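Local coordinates for protein 3-hydroxyacyl-CoA dehydrogenase type-2 (Mycobacterium avium, PDB 3PPI) that probably catalyses the NAD-dependent oxidation of 3-hydroxyacyl-CoA substrates to 3-oxoacyl-CoA, as a member of the short-chain dehydrogenase/reductase superfamily, at residues Gly177-Ile182 / Ala275-Pro280; Gly102-Ala107 / Ala152-Ala157; Val109-Phe114 / Ile137-Asn142; Val212-Pro217 / Gly267-Leu272. One frame throughout, in Å; residues are numbered along the deposited sequence.

Interaction 1. Residues Gly177-Ile182 / Ala275-Pro280; sequences GYEGQI and AQRFTP
Ile182 N gives to Pro280 O at 2.8 Å, the straightest of three hydrogen bonds that join the loop 177-182 to the C-terminal segment 275-280. Glu179 OE1 takes the amide of Phe278 N (3.1 Å) on its anti side, tilted out of the carboxylate plane. The side-chain amide of Gln181 sends NE2 to Thr279 O over 3.3 Å.

The same amide lies against the Phe278 ring. The two are stacked with their planes 16° apart, and Gln181 OE1 sits 3.7 Å above the ring, offset toward its rim. Glu179 O lies at the ring's edge, while apolar packing at the far end brings Ile182 CD1 within 4.0 Å of Pro280 CB.

Charge enters through Glu179. OE2 touches the aliphatic part of Arg277 at CD (3.4 Å), but its salt-bridge partner is Arg271. From the second subunit, Arg203 bonds Gly180 O and Phe278 O, which brings the subunit interface onto both segments. With OE1 receiving the Phe278 amide and OE2 salt-bridged to Arg271, the carboxylate of Glu179 probably favours its ionised form and joins the C-terminal tail to strand 269-272.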
loop_
_atom_site.group_PDB
_atom_site.type_symbol
_atom_site.label_atom_id
_atom_site.label_comp_id
_atom_site.label_asym_id
_atom_site.label_seq_id
_atom_site.Cartn_x
_atom_site.Cartn_y
_atom_site.Cartn_z
ATOM N N GLY A 177 -4.420 8.433 7.277
ATOM C CA GLY A 177 -5.212 7.516 6.464
ATOM C C GLY A 177 -4.578 6.153 6.240
ATOM O O GLY A 177 -5.281 5.189 5.914
ATOM N N TYR A 178 -3.254 6.092 6.413
ATOM C CA TYR A 178 -2.468 4.878 6.284
ATOM C C TYR A 178 -1.994 4.331 7.647
ATOM O O TYR A 178 -1.804 3.118 7.800
ATOM C CB TYR A 178 -1.210 5.167 5.446
ATOM C CG TYR A 178 -1.400 5.525 3.972
ATOM C CD1 TYR A 178 -2.051 4.661 3.110
ATOM C CD2 TYR A 178 -0.856 6.707 3.440
ATOM C CE1 TYR A 178 -2.197 4.963 1.744
ATOM C CE2 TYR A 178 -0.974 7.024 2.093
ATOM C CZ TYR A 178 -1.642 6.138 1.247
ATOM O OH TYR A 178 -1.782 6.425 -0.090
ATOM N N GLU A 179 -1.782 5.227 8.616
ATOM C CA GLU A 179 -1.093 4.920 9.891
ATOM C C GLU A 179 -1.812 5.602 11.044
ATOM O O GLU A 179 -1.193 6.353 11.794
ATOM C CB GLU A 179 0.338 5.510 9.846
ATOM C CG GLU A 179 1.275 4.816 8.930
ATOM C CD GLU A 179 2.031 5.728 8.000
ATOM O OE1 GLU A 179 2.424 6.865 8.367
ATOM O OE2 GLU A 179 2.251 5.259 6.869
ATOM N N GLY A 180 -3.121 5.385 11.167
ATOM C CA GLY A 180 -3.930 6.122 12.130
ATOM C C GLY A 180 -3.504 5.890 13.564
ATOM O O GLY A 180 -3.002 4.820 13.914
ATOM N N GLN A 181 -3.693 6.907 14.396
ATOM C CA GLN A 181 -3.152 6.893 15.748
ATOM C C GLN A 181 -4.210 6.662 16.790
ATOM O O GLN A 181 -5.403 6.790 16.510
ATOM C CB GLN A 181 -2.428 8.195 16.024
ATOM C CG GLN A 181 -1.242 8.391 15.072
ATOM C CD GLN A 181 -0.588 9.721 15.269
ATOM O OE1 GLN A 181 -1.189 10.757 14.975
ATOM N NE2 GLN A 181 0.630 9.718 15.802
ATOM N N ILE A 182 -3.746 6.301 17.982
ATOM C CA ILE A 182 -4.603 6.089 19.132
ATOM C C ILE A 182 -5.421 7.352 19.408
ATOM O O ILE A 182 -4.877 8.432 19.471
ATOM C CB ILE A 182 -3.780 5.685 20.384
ATOM C CG1 ILE A 182 -3.166 4.293 20.197
ATOM C CG2 ILE A 182 -4.673 5.689 21.655
ATOM C CD1 ILE A 182 -2.195 3.819 21.323
ATOM N N ALA A 275 9.484 11.822 5.261
ATOM C CA ALA A 275 9.635 10.362 5.496
ATOM C C ALA A 275 9.064 9.868 6.847
ATOM O O ALA A 275 9.361 8.749 7.274
ATOM C CB ALA A 275 11.074 9.900 5.302
ATOM N N GLN A 276 8.206 10.675 7.485
ATOM C CA GLN A 276 7.551 10.248 8.718
ATOM C C GLN A 276 6.592 9.063 8.490
ATOM O O GLN A 276 5.885 9.002 7.493
ATOM C CB GLN A 276 6.779 11.398 9.373
ATOM C CG GLN A 276 6.320 11.027 10.763
ATOM C CD GLN A 276 5.546 12.093 11.505
ATOM O OE1 GLN A 276 5.121 13.131 10.958
ATOM N NE2 GLN A 276 5.327 11.818 12.776
ATOM N N ARG A 277 6.588 8.130 9.440
ATOM C CA ARG A 277 5.515 7.150 9.546
ATOM C C ARG A 277 4.945 7.299 10.974
ATOM O O ARG A 277 5.716 7.231 11.940
ATOM C CB ARG A 277 6.040 5.727 9.301
ATOM C CG ARG A 277 6.698 5.494 7.930
ATOM C CD ARG A 277 5.678 5.537 6.838
ATOM N NE ARG A 277 6.160 5.288 5.471
ATOM C CZ ARG A 277 6.608 6.226 4.644
ATOM N NH1 ARG A 277 6.748 7.480 5.054
ATOM N NH2 ARG A 277 6.971 5.899 3.410
ATOM N N PHE A 278 3.635 7.538 11.103
ATOM C CA PHE A 278 3.035 7.783 12.433
ATOM C C PHE A 278 3.151 6.534 13.290
ATOM O O PHE A 278 2.797 5.422 12.854
ATOM C CB PHE A 278 1.543 8.146 12.373
ATOM C CG PHE A 278 1.228 9.550 11.892
ATOM C CD1 PHE A 278 2.182 10.558 11.848
ATOM C CD2 PHE A 278 -0.093 9.872 11.553
ATOM C CE1 PHE A 278 1.834 11.855 11.438
ATOM C CE2 PHE A 278 -0.448 11.159 11.139
ATOM C CZ PHE A 278 0.517 12.157 11.084
ATOM N N THR A 279 3.634 6.728 14.512
ATOM C CA THR A 279 3.595 5.707 15.556
ATOM C C THR A 279 2.178 5.684 16.196
ATOM O O THR A 279 1.348 6.550 15.919
ATOM C CB THR A 279 4.660 6.002 16.618
ATOM O OG1 THR A 279 4.448 7.318 17.138
ATOM C CG2 THR A 279 6.078 5.912 16.004
ATOM N N PRO A 280 1.883 4.677 17.030
ATOM C CA PRO A 280 0.527 4.636 17.626
ATOM C C PRO A 280 0.148 5.898 18.442
ATOM O O PRO A 280 -1.000 6.333 18.432
ATOM C CB PRO A 280 0.579 3.393 18.527
ATOM C CG PRO A 280 1.638 2.507 17.890
ATOM C CD PRO A 280 2.669 3.466 17.326
#

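Interaction 2. Residues Gly102-Ala107 / Ala152-Ala157; sequences GRLRYA and AASIAA
Arg103, at the start of the strand, reaches across to the last turn of helix 130-156 and meets Ser154 with its guanidinium. CG is anti to the backbone N (chi1 -172°) and the chain then bends at chi2, which brings the terminal nitrogens to the helix. NH2 makes the firmest bond, 2.7 Å to Ser154 O, arriving above the plane of that carbonyl. NH1 adds weak bonds to Ser154 O and to Ser154 OG, each 3.1 Å long, and another weak one back to Leu104 O in its own strand. Beyond, NH2 lies 3.8 Å from Ala157 CB.

Leu104 points toward the helix. Its CD2 passes 3.8 Å from Ser154 OG, and CG lies 4.3 Å from Ile155 CG1; Ile95 and Ala98 of helix 88-98 pack on the same leucine.

At Arg105 the side chain turns away, to the backbone oxygens of Glu159 and Arg166, and the main chain makes the contact. Ile155 sets CG1 against Leu104 O and brings CD1 to 3.5 Å from Arg105 O, closing against the strand. The axes of strand 103-107 and helix 152-156 are inclined at 133°, N to C, and pass 7.5 Å apart at their closest.

Ser154 O also accepts Ala157 N. Arg103 NH2 and Ala157 N hold the carbonyl from its two faces, with a weak third bond from Arg103 NH1. This lies at the C-terminal end of the helix, where the guanidinium's positive charge would be expected to interact favourably with the helix dipole.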
loop_
_atom_site.group_PDB
_atom_site.type_symbol
_atom_site.label_atom_id
_atom_site.label_comp_id
_atom_site.label_asym_id
_atom_site.label_seq_id
_atom_site.Cartn_x
_atom_site.Cartn_y
_atom_site.Cartn_z
ATOM N N GLY A 102 -12.366 33.967 -14.447
ATOM C CA GLY A 102 -11.739 33.148 -15.487
ATOM C C GLY A 102 -12.589 31.906 -15.644
ATOM O O GLY A 102 -13.671 31.848 -15.078
ATOM N N ARG A 103 -12.131 30.917 -16.410
ATOM C CA ARG A 103 -12.864 29.666 -16.490
ATOM C C ARG A 103 -12.362 28.747 -15.368
ATOM O O ARG A 103 -11.171 28.483 -15.259
ATOM C CB ARG A 103 -12.738 28.987 -17.873
ATOM C CG ARG A 103 -13.669 27.731 -18.061
ATOM C CD ARG A 103 -15.045 27.993 -17.399
ATOM N NE ARG A 103 -16.160 27.089 -17.704
ATOM C CZ ARG A 103 -16.606 26.104 -16.915
ATOM N NH1 ARG A 103 -16.006 25.798 -15.756
ATOM N NH2 ARG A 103 -17.665 25.388 -17.308
ATOM N N LEU A 104 -13.278 28.290 -14.521
ATOM C CA LEU A 104 -12.921 27.391 -13.431
ATOM C C LEU A 104 -12.358 26.119 -14.020
ATOM O O LEU A 104 -13.055 25.416 -14.756
ATOM C CB LEU A 104 -14.147 27.068 -12.571
ATOM C CG LEU A 104 -13.940 26.082 -11.421
ATOM C CD1 LEU A 104 -12.849 26.559 -10.463
ATOM C CD2 LEU A 104 -15.262 25.894 -10.691
ATOM N N ARG A 105 -11.100 25.823 -13.711
ATOM C CA ARG A 105 -10.503 24.577 -14.166
ATOM C C ARG A 105 -9.864 23.738 -13.053
ATOM O O ARG A 105 -9.548 22.581 -13.284
ATOM C CB ARG A 105 -9.489 24.862 -15.267
ATOM C CG ARG A 105 -10.113 25.412 -16.549
ATOM C CD ARG A 105 -9.057 25.475 -17.676
ATOM N NE ARG A 105 -9.619 25.945 -18.939
ATOM C CZ ARG A 105 -10.244 25.193 -19.850
ATOM N NH1 ARG A 105 -10.405 23.886 -19.689
ATOM N NH2 ARG A 105 -10.714 25.767 -20.954
ATOM N N TYR A 106 -9.718 24.307 -11.856
ATOM C CA TYR A 106 -8.936 23.705 -10.786
ATOM C C TYR A 106 -9.543 23.917 -9.409
ATOM O O TYR A 106 -10.127 24.954 -9.139
ATOM C CB TYR A 106 -7.546 24.325 -10.778
ATOM C CG TYR A 106 -6.828 24.235 -12.101
ATOM C CD1 TYR A 106 -6.306 23.032 -12.530
ATOM C CD2 TYR A 106 -6.695 25.345 -12.928
ATOM C CE1 TYR A 106 -5.648 22.924 -13.733
ATOM C CE2 TYR A 106 -6.039 25.253 -14.146
ATOM C CZ TYR A 106 -5.516 24.030 -14.540
ATOM O OH TYR A 106 -4.870 23.886 -15.726
ATOM N N ALA A 107 -9.379 22.935 -8.529
ATOM C CA ALA A 107 -9.722 23.114 -7.126
ATOM C C ALA A 107 -8.703 22.376 -6.270
ATOM O O ALA A 107 -8.200 21.321 -6.663
ATOM C CB ALA A 107 -11.133 22.615 -6.843
ATOM N N ALA A 152 -16.262 19.444 -10.199
ATOM C CA ALA A 152 -16.019 18.598 -11.375
ATOM C C ALA A 152 -17.094 18.797 -12.438
ATOM O O ALA A 152 -16.781 18.872 -13.618
ATOM C CB ALA A 152 -15.904 17.123 -11.007
ATOM N N ALA A 153 -18.355 18.900 -12.028
ATOM C CA ALA A 153 -19.440 19.158 -12.980
ATOM C C ALA A 153 -19.260 20.481 -13.766
ATOM O O ALA A 153 -19.554 20.544 -14.972
ATOM C CB ALA A 153 -20.797 19.121 -12.268
ATOM N N SER A 154 -18.787 21.526 -13.093
ATOM C CA SER A 154 -18.494 22.793 -13.762
ATOM C C SER A 154 -17.324 22.667 -14.746
ATOM O O SER A 154 -17.419 23.067 -15.917
ATOM C CB SER A 154 -18.182 23.861 -12.719
ATOM O OG SER A 154 -17.906 25.104 -13.347
ATOM N N ILE A 155 -16.226 22.078 -14.271
ATOM C CA ILE A 155 -15.029 21.891 -15.084
ATOM C C ILE A 155 -15.330 20.999 -16.294
ATOM O O ILE A 155 -14.840 21.250 -17.390
ATOM C CB ILE A 155 -13.864 21.270 -14.252
ATOM C CG1 ILE A 155 -13.478 22.184 -13.085
ATOM C CG2 ILE A 155 -12.637 21.001 -15.141
ATOM C CD1 ILE A 155 -12.605 21.509 -12.019
ATOM N N ALA A 156 -16.157 19.978 -16.097
ATOM C CA ALA A 156 -16.530 19.064 -17.183
ATOM C C ALA A 156 -17.247 19.773 -18.342
ATOM O O ALA A 156 -17.187 19.305 -19.476
ATOM C CB ALA A 156 -17.397 17.925 -16.646
ATOM N N ALA A 157 -17.898 20.900 -18.059
ATOM C CA ALA A 157 -18.560 21.701 -19.108
ATOM C C ALA A 157 -17.615 22.656 -19.861
ATOM O O ALA A 157 -18.012 23.246 -20.864
ATOM C CB ALA A 157 -19.754 22.483 -18.518
#

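Interaction 3. Residues Val109-Phe114 / Ile137-Asn142; sequences VAHGGF and IDLYLN
Tyr140 and His111 carry this contact, one through its hydroxyl and the other through its ring edge. Tyr140 extends its ring from helix 130-156 along the loop that follows strand 103-109. Its OH donates to Gly112 O at 2.9 Å, standing above the plane of that carbonyl, 60° out of it. The ring approaches the loop by its edge: CE1 lies 3.6 Å from Gly112 O and 3.9 Å from His111 O. The hydroxyl also comes close against the backbone of Gly113, a residue whose positive phi of 103° suits glycine.

His111 works in the reverse direction. Its CG sits between the backbone N and the carbonyl carbon (chi1 56°), a placement that swings the imidazole toward the helix. NE2 then gives to Leu139 O at 2.9 Å, with the acceptor near the ring plane and the donor tilted from the carbonyl plane. ND1 bonds Ser36 OG, so both ring nitrogens are engaged and the rotation of the imidazole is fixed.

Leu139 fills the angle between the two rings. Its CD1 touches His111 CD2 at 3.9 Å, the side chains sliding past each other in opposite directions, and its CG stands 4.1 Å above the centre of the Tyr140 ring. Nearby, the helix widens into a pi-type turn over 138-142, where Ile137 O accepts both Leu141 N and Asn142 N.

The glycine-containing turn after the fourth strand, set beside the helix that follows, is consistent with the short-chain dehydrogenase fold, where this turn typically borders the nucleotide cofactor, as it probably does here.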
loop_
_atom_site.group_PDB
_atom_site.type_symbol
_atom_site.label_atom_id
_atom_site.label_comp_id
_atom_site.label_asym_id
_atom_site.label_seq_id
_atom_site.Cartn_x
_atom_site.Cartn_y
_atom_site.Cartn_z
ATOM N N VAL A 109 -8.806 21.039 -2.386
ATOM C CA VAL A 109 -9.710 20.847 -1.250
ATOM C C VAL A 109 -8.844 20.711 -0.003
ATOM O O VAL A 109 -8.335 19.637 0.297
ATOM C CB VAL A 109 -10.601 19.610 -1.465
ATOM C CG1 VAL A 109 -11.652 19.495 -0.367
ATOM C CG2 VAL A 109 -11.259 19.664 -2.827
ATOM N N ALA A 110 -8.637 21.812 0.703
ATOM C CA ALA A 110 -7.612 21.865 1.739
ATOM C C ALA A 110 -8.134 22.318 3.091
ATOM O O ALA A 110 -7.346 22.735 3.927
ATOM C CB ALA A 110 -6.457 22.782 1.287
ATOM N N HIS A 111 -9.443 22.252 3.314
ATOM C CA HIS A 111 -9.984 22.577 4.629
ATOM C C HIS A 111 -9.421 21.605 5.675
ATOM O O HIS A 111 -9.399 20.383 5.473
ATOM C CB HIS A 111 -11.524 22.652 4.638
ATOM C CG HIS A 111 -12.221 21.417 4.159
ATOM N ND1 HIS A 111 -12.418 21.144 2.823
ATOM C CD2 HIS A 111 -12.812 20.403 4.839
ATOM C CE1 HIS A 111 -13.072 20.002 2.699
ATOM N NE2 HIS A 111 -13.310 19.524 3.907
ATOM N N GLY A 112 -8.933 22.178 6.781
ATOM C CA GLY A 112 -8.120 21.455 7.763
ATOM C C GLY A 112 -8.717 21.403 9.163
ATOM O O GLY A 112 -9.936 21.487 9.348
ATOM N N GLY A 113 -7.828 21.273 10.149
ATOM C CA GLY A 113 -8.209 21.080 11.541
ATOM C C GLY A 113 -8.032 19.637 11.982
ATOM O O GLY A 113 -7.551 18.788 11.216
ATOM N N PHE A 114 -8.436 19.377 13.230
ATOM C CA PHE A 114 -8.383 18.045 13.839
ATOM C C PHE A 114 -9.769 17.374 13.798
ATOM O O PHE A 114 -10.815 18.056 13.786
ATOM C CB PHE A 114 -7.972 18.134 15.327
ATOM C CG PHE A 114 -6.609 18.756 15.577
ATOM C CD1 PHE A 114 -5.478 18.341 14.864
ATOM C CD2 PHE A 114 -6.451 19.729 16.569
ATOM C CE1 PHE A 114 -4.215 18.913 15.117
ATOM C CE2 PHE A 114 -5.188 20.296 16.829
ATOM C CZ PHE A 114 -4.078 19.880 16.100
ATOM N N ILE A 137 -16.271 12.526 9.799
ATOM C CA ILE A 137 -16.562 12.004 8.467
ATOM C C ILE A 137 -17.271 13.079 7.615
ATOM O O ILE A 137 -16.928 13.257 6.446
ATOM C CB ILE A 137 -17.468 10.743 8.510
ATOM C CG1 ILE A 137 -16.812 9.572 9.269
ATOM C CG2 ILE A 137 -17.894 10.308 7.090
ATOM C CD1 ILE A 137 -15.363 9.313 8.984
ATOM N N ASP A 138 -18.264 13.760 8.190
ATOM C CA ASP A 138 -19.012 14.795 7.459
ATOM C C ASP A 138 -18.107 15.913 6.912
ATOM O O ASP A 138 -18.215 16.276 5.753
ATOM C CB ASP A 138 -20.097 15.445 8.321
ATOM C CG ASP A 138 -21.314 14.543 8.561
ATOM O OD1 ASP A 138 -21.559 13.565 7.820
ATOM O OD2 ASP A 138 -22.040 14.826 9.529
ATOM N N LEU A 139 -17.204 16.424 7.740
ATOM C CA LEU A 139 -16.356 17.545 7.354
ATOM C C LEU A 139 -15.287 17.124 6.332
ATOM O O LEU A 139 -15.133 17.775 5.293
ATOM C CB LEU A 139 -15.671 18.153 8.588
ATOM C CG LEU A 139 -14.758 19.364 8.345
ATOM C CD1 LEU A 139 -15.550 20.477 7.644
ATOM C CD2 LEU A 139 -14.144 19.889 9.650
ATOM N N TYR A 140 -14.557 16.042 6.627
ATOM C CA TYR A 140 -13.357 15.683 5.862
ATOM C C TYR A 140 -13.606 14.780 4.662
ATOM O O TYR A 140 -12.887 14.882 3.649
ATOM C CB TYR A 140 -12.280 15.072 6.777
ATOM C CG TYR A 140 -11.806 16.057 7.792
ATOM C CD1 TYR A 140 -11.054 17.157 7.404
ATOM C CD2 TYR A 140 -12.164 15.939 9.138
ATOM C CE1 TYR A 140 -10.650 18.115 8.339
ATOM C CE2 TYR A 140 -11.760 16.871 10.065
ATOM C CZ TYR A 140 -10.996 17.960 9.660
ATOM O OH TYR A 140 -10.611 18.924 10.562
ATOM N N LEU A 141 -14.595 13.885 4.774
ATOM C CA LEU A 141 -14.931 12.979 3.677
ATOM C C LEU A 141 -16.135 13.515 2.888
ATOM O O LEU A 141 -15.999 13.839 1.703
ATOM C CB LEU A 141 -15.174 11.559 4.190
ATOM C CG LEU A 141 -15.504 10.490 3.149
ATOM C CD1 LEU A 141 -14.507 10.534 1.956
ATOM C CD2 LEU A 141 -15.518 9.115 3.814
ATOM N N ASN A 142 -17.309 13.616 3.515
ATOM C CA ASN A 142 -18.498 14.130 2.798
ATOM C C ASN A 142 -18.243 15.532 2.220
ATOM O O ASN A 142 -18.594 15.804 1.078
ATOM C CB ASN A 142 -19.784 14.140 3.666
ATOM C CG ASN A 142 -20.234 12.742 4.078
ATOM O OD1 ASN A 142 -19.645 11.776 3.686
ATOM N ND2 ASN A 142 -21.270 12.651 4.892
#

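Interaction 4. Residues Val212-Pro217 / Gly267-Leu272; sequences VNTIAP and GEVMRL
The side-chain amide of Asn213 is the flat group that crosses this contact. Its OD1 accepts Glu268 N at 3.0 Å, the donor tilted 18° from the plane of the side-chain carbonyl, while Glu268 CB lies 3.5 Å from the same oxygen. ND2 is held by Ile265 O, so both ends of the amide are engaged. With CG beside the backbone N (chi1 -62°), the amide spans the gap just ahead of the strand pairing, next to the bond from Gly267 N to Val212 O.

From there the segments run as parallel strands. The ladder begins with Thr214 N to Glu268 O; Met270 N then meets Thr214 O at 2.8 Å in a nearly straight bond. Ala216 N to Met270 O and Leu272 N to Ala216 O continue it, and CA-H...O contacts such as Val269 CA to Thr214 O (3.3 Å) lie between its rungs.

The faces differ in content. On one, Ile215 and Leu272 lie side by side, CG2 to CB 4.0 Å, in company with Met270. On the other, Ala216 CB meets Val269 CG1 at 3.9 Å, next to Thr214 and Arg271; Arg271 NE is salt-bridged to Asp273, its NH1 being taken by Glu179.

Strand 269-272 is the outermost of this parallel sheet within the chain, and Glu268 OE2 reaches Arg271 N of the third subunit. Strand 210-217 has strand 167-172 as its other neighbour. Helix 249-261 packs on Ile215 and Met270, and helix 185-205 lies against Val212 and Val269.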
loop_
_atom_site.group_PDB
_atom_site.type_symbol
_atom_site.label_atom_id
_atom_site.label_comp_id
_atom_site.label_asym_id
_atom_site.label_seq_id
_atom_site.Cartn_x
_atom_site.Cartn_y
_atom_site.Cartn_z
ATOM N N VAL A 212 -7.431 13.775 -11.105
ATOM C CA VAL A 212 -7.678 13.834 -9.672
ATOM C C VAL A 212 -6.519 13.185 -8.917
ATOM O O VAL A 212 -6.219 12.019 -9.134
ATOM C CB VAL A 212 -8.981 13.130 -9.273
ATOM C CG1 VAL A 212 -9.219 13.293 -7.761
ATOM C CG2 VAL A 212 -10.160 13.691 -10.065
ATOM N N ASN A 213 -5.885 13.960 -8.043
ATOM C CA ASN A 213 -4.811 13.485 -7.185
ATOM C C ASN A 213 -5.018 14.046 -5.779
ATOM O O ASN A 213 -5.841 14.942 -5.567
ATOM C CB ASN A 213 -3.448 13.899 -7.711
ATOM C CG ASN A 213 -3.144 13.319 -9.080
ATOM O OD1 ASN A 213 -2.859 12.133 -9.207
ATOM N ND2 ASN A 213 -3.216 14.157 -10.111
ATOM N N THR A 214 -4.276 13.482 -4.839
ATOM C CA THR A 214 -4.413 13.783 -3.439
ATOM C C THR A 214 -3.045 13.926 -2.800
ATOM O O THR A 214 -2.110 13.185 -3.134
ATOM C CB THR A 214 -5.171 12.623 -2.766
ATOM O OG1 THR A 214 -6.510 12.613 -3.275
ATOM C CG2 THR A 214 -5.179 12.730 -1.220
ATOM N N ILE A 215 -2.935 14.870 -1.870
ATOM C CA ILE A 215 -1.745 15.017 -1.049
ATOM C C ILE A 215 -2.110 14.473 0.315
ATOM O O ILE A 215 -3.164 14.830 0.879
ATOM C CB ILE A 215 -1.312 16.491 -0.910
ATOM C CG1 ILE A 215 -0.966 17.089 -2.288
ATOM C CG2 ILE A 215 -0.128 16.619 0.063
ATOM C CD1 ILE A 215 -0.713 18.614 -2.265
ATOM N N ALA A 216 -1.253 13.603 0.844
ATOM C CA ALA A 216 -1.370 13.109 2.224
ATOM C C ALA A 216 -0.264 13.738 3.056
ATOM O O ALA A 216 0.860 13.242 3.070
ATOM C CB ALA A 216 -1.271 11.579 2.269
ATOM N N PRO A 217 -0.563 14.847 3.738
ATOM C CA PRO A 217 0.496 15.461 4.524
ATOM C C PRO A 217 0.842 14.683 5.785
ATOM O O PRO A 217 0.001 13.957 6.329
ATOM C CB PRO A 217 -0.079 16.825 4.917
ATOM C CG PRO A 217 -1.276 17.035 4.070
ATOM C CD PRO A 217 -1.786 15.680 3.699
ATOM N N GLY A 267 -4.808 9.933 -10.425
ATOM C CA GLY A 267 -5.212 8.896 -9.493
ATOM C C GLY A 267 -4.194 8.507 -8.439
ATOM O O GLY A 267 -4.195 7.377 -7.958
ATOM N N GLU A 268 -3.319 9.433 -8.088
ATOM C CA GLU A 268 -2.189 9.170 -7.217
ATOM C C GLU A 268 -2.341 9.905 -5.896
ATOM O O GLU A 268 -2.901 10.999 -5.827
ATOM C CB GLU A 268 -0.889 9.576 -7.944
ATOM C CG GLU A 268 0.402 9.722 -7.088
ATOM C CD GLU A 268 0.841 8.421 -6.404
ATOM O OE1 GLU A 268 0.016 7.466 -6.255
ATOM O OE2 GLU A 268 2.017 8.361 -5.983
ATOM N N VAL A 269 -1.853 9.278 -4.839
ATOM C CA VAL A 269 -1.747 9.909 -3.533
ATOM C C VAL A 269 -0.270 10.177 -3.238
ATOM O O VAL A 269 0.554 9.246 -3.240
ATOM C CB VAL A 269 -2.314 9.024 -2.425
ATOM C CG1 VAL A 269 -2.173 9.743 -1.074
ATOM C CG2 VAL A 269 -3.779 8.695 -2.708
ATOM N N MET A 270 0.053 11.445 -3.016
ATOM C CA MET A 270 1.422 11.874 -2.738
ATOM C C MET A 270 1.604 12.114 -1.243
ATOM O O MET A 270 1.015 13.046 -0.679
ATOM C CB MET A 270 1.731 13.182 -3.467
ATOM C CG MET A 270 3.125 13.708 -3.172
ATOM S SD MET A 270 3.392 15.448 -3.596
ATOM C CE MET A 270 3.229 15.420 -5.351
ATOM N N ARG A 271 2.431 11.291 -0.605
ATOM C CA ARG A 271 2.829 11.532 0.787
ATOM C C ARG A 271 3.796 12.703 0.851
ATOM O O ARG A 271 4.795 12.720 0.127
ATOM C CB ARG A 271 3.496 10.293 1.406
ATOM C CG ARG A 271 2.629 9.032 1.475
ATOM C CD ARG A 271 3.352 7.873 2.187
ATOM N NE ARG A 271 3.632 8.215 3.588
ATOM C CZ ARG A 271 3.206 7.559 4.664
ATOM N NH1 ARG A 271 2.521 6.432 4.570
ATOM N NH2 ARG A 271 3.523 8.018 5.875
ATOM N N LEU A 272 3.505 13.666 1.717
ATOM C CA LEU A 272 4.341 14.874 1.875
ATOM C C LEU A 272 4.632 15.022 3.369
ATOM O O LEU A 272 3.860 15.641 4.099
ATOM C CB LEU A 272 3.600 16.094 1.337
ATOM C CG LEU A 272 4.363 17.408 1.266
ATOM C CD1 LEU A 272 5.480 17.286 0.242
ATOM C CD2 LEU A 272 3.417 18.590 0.947
#

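Following the chain from the N terminus, segment 102-107, at the start of strand 103-109, opens interaction 2, and the chain then runs on into interaction 3. These join the strand and its following loop to helix 130-156; interaction 3 closes first and so nests inside the larger loop closed by interaction 2. Only after both have closed does interaction 1 open at 177-182. Its long loop, ending at 275-280, encloses interaction 4, in which strands 210-217 and 269-272 pair at one edge of the sheet within the chain. These last two touch through the Glu179-Arg271 salt bridge. Interactions 1 and 2 lie on opposite sides of the chain's centre, and each touches the second subunit.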